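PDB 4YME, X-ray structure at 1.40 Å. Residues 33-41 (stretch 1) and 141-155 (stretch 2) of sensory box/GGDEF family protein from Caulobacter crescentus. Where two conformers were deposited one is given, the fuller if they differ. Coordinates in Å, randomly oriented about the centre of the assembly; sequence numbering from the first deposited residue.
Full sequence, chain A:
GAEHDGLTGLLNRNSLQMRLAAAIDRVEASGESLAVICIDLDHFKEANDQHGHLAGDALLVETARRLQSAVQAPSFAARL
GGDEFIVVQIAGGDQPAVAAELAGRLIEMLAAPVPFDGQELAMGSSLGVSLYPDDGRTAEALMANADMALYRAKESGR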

# COMPACT_ATOMS: atom_id res chain seq x y z
N SER A 33 -10.97 13.99 -1.18
CA SER A 33 -11.01 12.77 -0.37
C SER A 33 -9.60 12.26 -0.12
O SER A 33 -8.70 12.45 -0.93
N LEU A 34 -9.44 11.66 1.04
CA LEU A 34 -8.18 11.07 1.46
C LEU A 34 -8.44 9.69 2.04
O LEU A 34 -9.26 9.54 2.95
N ALA A 35 -7.72 8.70 1.53
CA ALA A 35 -7.82 7.29 1.96
C ALA A 35 -6.45 6.71 2.16
O ALA A 35 -5.48 7.10 1.44
N VAL A 36 -6.33 5.81 3.12
CA VAL A 36 -5.08 5.09 3.39
C VAL A 36 -5.35 3.63 3.18
O VAL A 36 -6.25 3.06 3.81
N ILE A 37 -4.52 3.00 2.37
CA ILE A 37 -4.65 1.62 1.97
C ILE A 37 -3.44 0.87 2.42
O ILE A 37 -2.33 1.17 1.97
N CYS A 38 -3.63 -0.11 3.29
CA CYS A 38 -2.55 -0.98 3.74
C CYS A 38 -2.60 -2.30 2.97
O CYS A 38 -3.65 -2.91 2.85
N ILE A 39 -1.45 -2.74 2.46
CA ILE A 39 -1.38 -3.87 1.54
C ILE A 39 -0.34 -4.84 2.00
O ILE A 39 0.72 -4.43 2.47
N ASP A 40 -0.62 -6.14 1.91
CA ASP A 40 0.45 -7.08 2.14
C ASP A 40 0.37 -8.21 1.15
O ASP A 40 -0.60 -8.29 0.42
N LEU A 41 1.44 -8.97 1.03
CA LEU A 41 1.54 -9.99 -0.00
C LEU A 41 1.18 -11.36 0.58
O LEU A 41 1.66 -11.76 1.63
N ALA A 141 -3.60 7.71 13.47
CA ALA A 141 -4.91 7.08 13.61
C ALA A 141 -5.30 6.36 12.33
O ALA A 141 -5.74 5.22 12.39
N LEU A 142 -5.10 7.01 11.19
CA LEU A 142 -5.41 6.36 9.90
C LEU A 142 -4.52 5.14 9.64
O LEU A 142 -5.01 4.15 9.07
N MSE A 143 -3.24 5.25 9.97
CA MSE A 143 -2.25 4.14 9.83
C MSE A 143 -2.70 2.93 10.55
O MSE A 143 -2.68 1.78 10.03
N ALA A 144 -3.02 3.15 11.83
CA ALA A 144 -3.41 2.06 12.74
C ALA A 144 -4.69 1.41 12.29
O ALA A 144 -4.82 0.17 12.28
N ASN A 145 -5.67 2.24 11.94
CA ASN A 145 -7.00 1.77 11.51
C ASN A 145 -6.88 1.01 10.20
O ASN A 145 -7.60 0.02 9.99
N ALA A 146 -5.97 1.43 9.32
CA ALA A 146 -5.83 0.70 8.04
C ALA A 146 -5.19 -0.64 8.28
O ALA A 146 -5.53 -1.60 7.59
N ASP A 147 -4.31 -0.73 9.25
CA ASP A 147 -3.67 -2.02 9.59
C ASP A 147 -4.70 -2.98 10.21
O ASP A 147 -4.73 -4.20 9.91
N MSE A 148 -5.58 -2.46 11.06
CA MSE A 148 -6.67 -3.23 11.60
C MSE A 148 -7.61 -3.70 10.46
O MSE A 148 -8.06 -4.87 10.45
N ALA A 149 -7.88 -2.81 9.52
CA ALA A 149 -8.71 -3.16 8.37
C ALA A 149 -8.05 -4.26 7.54
O ALA A 149 -8.73 -5.14 7.04
N LEU A 150 -6.73 -4.24 7.45
CA LEU A 150 -5.98 -5.29 6.75
C LEU A 150 -6.17 -6.62 7.48
O LEU A 150 -6.45 -7.63 6.83
N TYR A 151 -6.03 -6.61 8.81
CA TYR A 151 -6.26 -7.82 9.59
C TYR A 151 -7.65 -8.38 9.31
O TYR A 151 -7.78 -9.60 9.06
N ARG A 152 -8.67 -7.52 9.37
CA ARG A 152 -10.06 -7.94 9.15
C ARG A 152 -10.23 -8.52 7.75
O ARG A 152 -10.94 -9.51 7.56
N ALA A 153 -9.61 -7.88 6.78
CA ALA A 153 -9.67 -8.35 5.39
C ALA A 153 -9.01 -9.71 5.17
O ALA A 153 -9.46 -10.50 4.35
N LYS A 154 -7.93 -9.97 5.89
CA LYS A 154 -7.23 -11.25 5.79
C LYS A 154 -8.03 -12.34 6.49
O LYS A 154 -8.06 -13.46 5.99
N GLU A 155 -8.72 -12.02 7.59
CA GLU A 155 -9.59 -12.99 8.27
C GLU A 155 -10.82 -13.32 7.40
O GLU A 155 -11.12 -14.48 7.19

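Packing of helix 141-155 against strand 33-41. The two elements run in roughly the same direction, their axes crossing at -46° with a closest approach of 7.5 Å, and together they bury 466 Å². On the strand, side chains alternate: Val36, Cys38 and Asp40 point toward the helix, Ala35, Ile37 and Ile39 point away. The helix answers with one face, Leu142, Ala146, Leu150 and Lys154, each a single i to i+4 step from the last.

Ala141 has no contact with the strand. Leu142 (chi1 m, chi2 t) points toward it and packs its CB 3.9 Å from CG2 of Val36, which is held in the t rotamer. Its CD1 also lies 4.4 Å from CD2 of Leu34 (chi1 t, chi2 p), whose CA-to-CB bond points sideways although the end of the chain comes nearer the helix. Met143, a selenomethionine, starts away from the strand, but with all three chi angles in m its SE comes within 4.3 Å of Val36 CG1. Ala144 and Asn145 make no contact with the strand.

Ala146 marks the tightest backbone register, its CA 5.7 Å from the CA of Cys38. A methyl group suits this close approach: Ala146 CB sits 4.0 Å from Val36 CG1, 4.0 Å from Cys38 CB and 3.8 Å from the backbone O of Val36, so it lies against both the side chains and the main chain of the strand. Asp147 (chi1 t) points away and touches only at the margin, its OD1 3.8 Å from Cys38 SG. Met148, also selenomethionine, is exposed and clear of the strand, while Ala149 points toward the strand but makes no contact with it.

Leu150 (chi1 t, chi2 p) has the largest covered area on the helix. Its CD2 lies 3.6 Å from SG of Cys38, whose chi1 is t, and 3.9 Å from CG of Asp40, so this one methyl spans the step from the apolar part of the contact to its charged end. Tyr151, Arg152 and Ala153 do not touch the strand.

Lys154 (chi1 m, chi2 t, chi3 p, chi4 t) closes the contact. Its CA-to-CB bond points toward the strand, and the exposed side chain brings NZ to 2.9 Å from OD2 of Asp40 (chi1 p) in a salt bridge that includes a hydrogen bond donated by the lysine. This is the only hydrogen bond between the two stretches; the remaining packing is largely apolar. Glu155 lies out of reach.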

# COMPACT_ATOMS: atom_id res chain seq x y z
CB SER A 33 -11.86 11.72 -1.02
OG SER A 33 -11.30 11.27 -2.18
CB LEU A 34 -7.53 11.96 2.51
CG LEU A 34 -6.29 11.46 3.23
CD1 LEU A 34 -5.23 11.27 2.28
CD2 LEU A 34 -5.95 12.47 4.41
CB ALA A 35 -8.54 6.45 0.95
CB VAL A 36 -4.56 5.37 4.79
CG1 VAL A 36 -3.34 4.57 5.14
CG2 VAL A 36 -4.35 6.94 4.94
CB ILE A 37 -4.84 1.49 0.48
CG1 ILE A 37 -6.05 2.28 0.01
CG2 ILE A 37 -4.97 0.04 0.09
CD1 ILE A 37 -6.21 2.48 -1.46
CB CYS A 38 -2.73 -1.18 5.25
SG CYS A 38 -1.44 -2.10 6.11
CB ILE A 39 -0.91 -3.39 0.16
CG1 ILE A 39 -1.85 -2.34 -0.42
CG2 ILE A 39 -0.67 -4.56 -0.81
CD1 ILE A 39 -1.28 -1.51 -1.57
CB ASP A 40 0.62 -7.49 3.56
CG ASP A 40 -0.34 -8.49 4.04
OD1 ASP A 40 -1.25 -8.88 3.30
OD2 ASP A 40 -0.02 -8.99 5.14
CB LEU A 41 2.95 -10.01 -0.62
CG LEU A 41 3.34 -8.70 -1.30
CD1 LEU A 41 4.74 -8.84 -1.89
CD2 LEU A 41 2.31 -8.26 -2.42
CB ALA A 141 -5.96 8.04 13.98
CB LEU A 142 -5.22 7.33 8.76
CG LEU A 142 -6.29 8.42 8.72
CD1 LEU A 142 -5.94 9.55 7.76
CD2 LEU A 142 -7.66 7.85 8.35
CB MSE A 143 -0.93 4.51 10.54
CG MSE A 143 -0.09 5.40 9.79
SE MSE A 143 -0.10 4.70 8.01
CE MSE A 143 1.37 3.48 8.19
CB ALA A 144 -3.56 2.55 14.13
CB ASN A 145 -7.95 2.93 11.27
CG ASN A 145 -9.34 2.44 10.98
OD1 ASN A 145 -9.70 2.22 9.83
ND2 ASN A 145 -10.10 2.22 12.03
CB ALA A 146 -5.01 1.52 7.02
CB ASP A 147 -2.52 -1.72 10.56
CG ASP A 147 -1.57 -2.89 10.74
OD1 ASP A 147 -1.07 -3.42 9.70
OD2 ASP A 147 -1.27 -3.21 11.92
CB MSE A 148 -7.43 -2.42 12.62
CG MSE A 148 -8.46 -3.08 13.29
SE MSE A 148 -9.02 -2.22 14.99
CE MSE A 148 -9.70 -0.60 14.23
CB ALA A 149 -8.96 -1.91 7.53
CB LEU A 150 -4.50 -4.96 6.57
CG LEU A 150 -3.62 -6.07 5.95
CD1 LEU A 150 -4.05 -6.45 4.55
CD2 LEU A 150 -2.22 -5.59 5.88
CB TYR A 151 -6.12 -7.58 11.13
CG TYR A 151 -6.46 -8.84 11.91
CD1 TYR A 151 -5.52 -9.82 12.10
CD2 TYR A 151 -7.73 -9.04 12.41
CE1 TYR A 151 -5.83 -11.00 12.75
CE2 TYR A 151 -8.06 -10.23 13.08
CZ TYR A 151 -7.09 -11.18 13.22
OH TYR A 151 -7.34 -12.38 13.85
CB ARG A 152 -11.02 -6.77 9.35
CG ARG A 152 -11.15 -6.30 10.79
CD ARG A 152 -11.48 -7.46 11.70
NE ARG A 152 -11.94 -7.05 13.01
CZ ARG A 152 -11.93 -7.86 14.06
NH1 ARG A 152 -11.44 -9.08 13.95
NH2 ARG A 152 -12.38 -7.43 15.22
CB ALA A 153 -9.03 -7.32 4.47
CB LYS A 154 -5.79 -11.16 6.31
CG LYS A 154 -4.89 -10.31 5.39
CD LYS A 154 -3.58 -9.93 6.07
CE LYS A 154 -2.72 -11.12 6.30
NZ LYS A 154 -1.47 -10.70 6.96
CB GLU A 155 -10.04 -12.48 9.64
CG GLU A 155 -8.93 -12.44 10.70
CD GLU A 155 -8.30 -13.80 10.98
OE1 GLU A 155 -9.00 -14.68 11.52
OE2 GLU A 155 -7.09 -13.98 10.70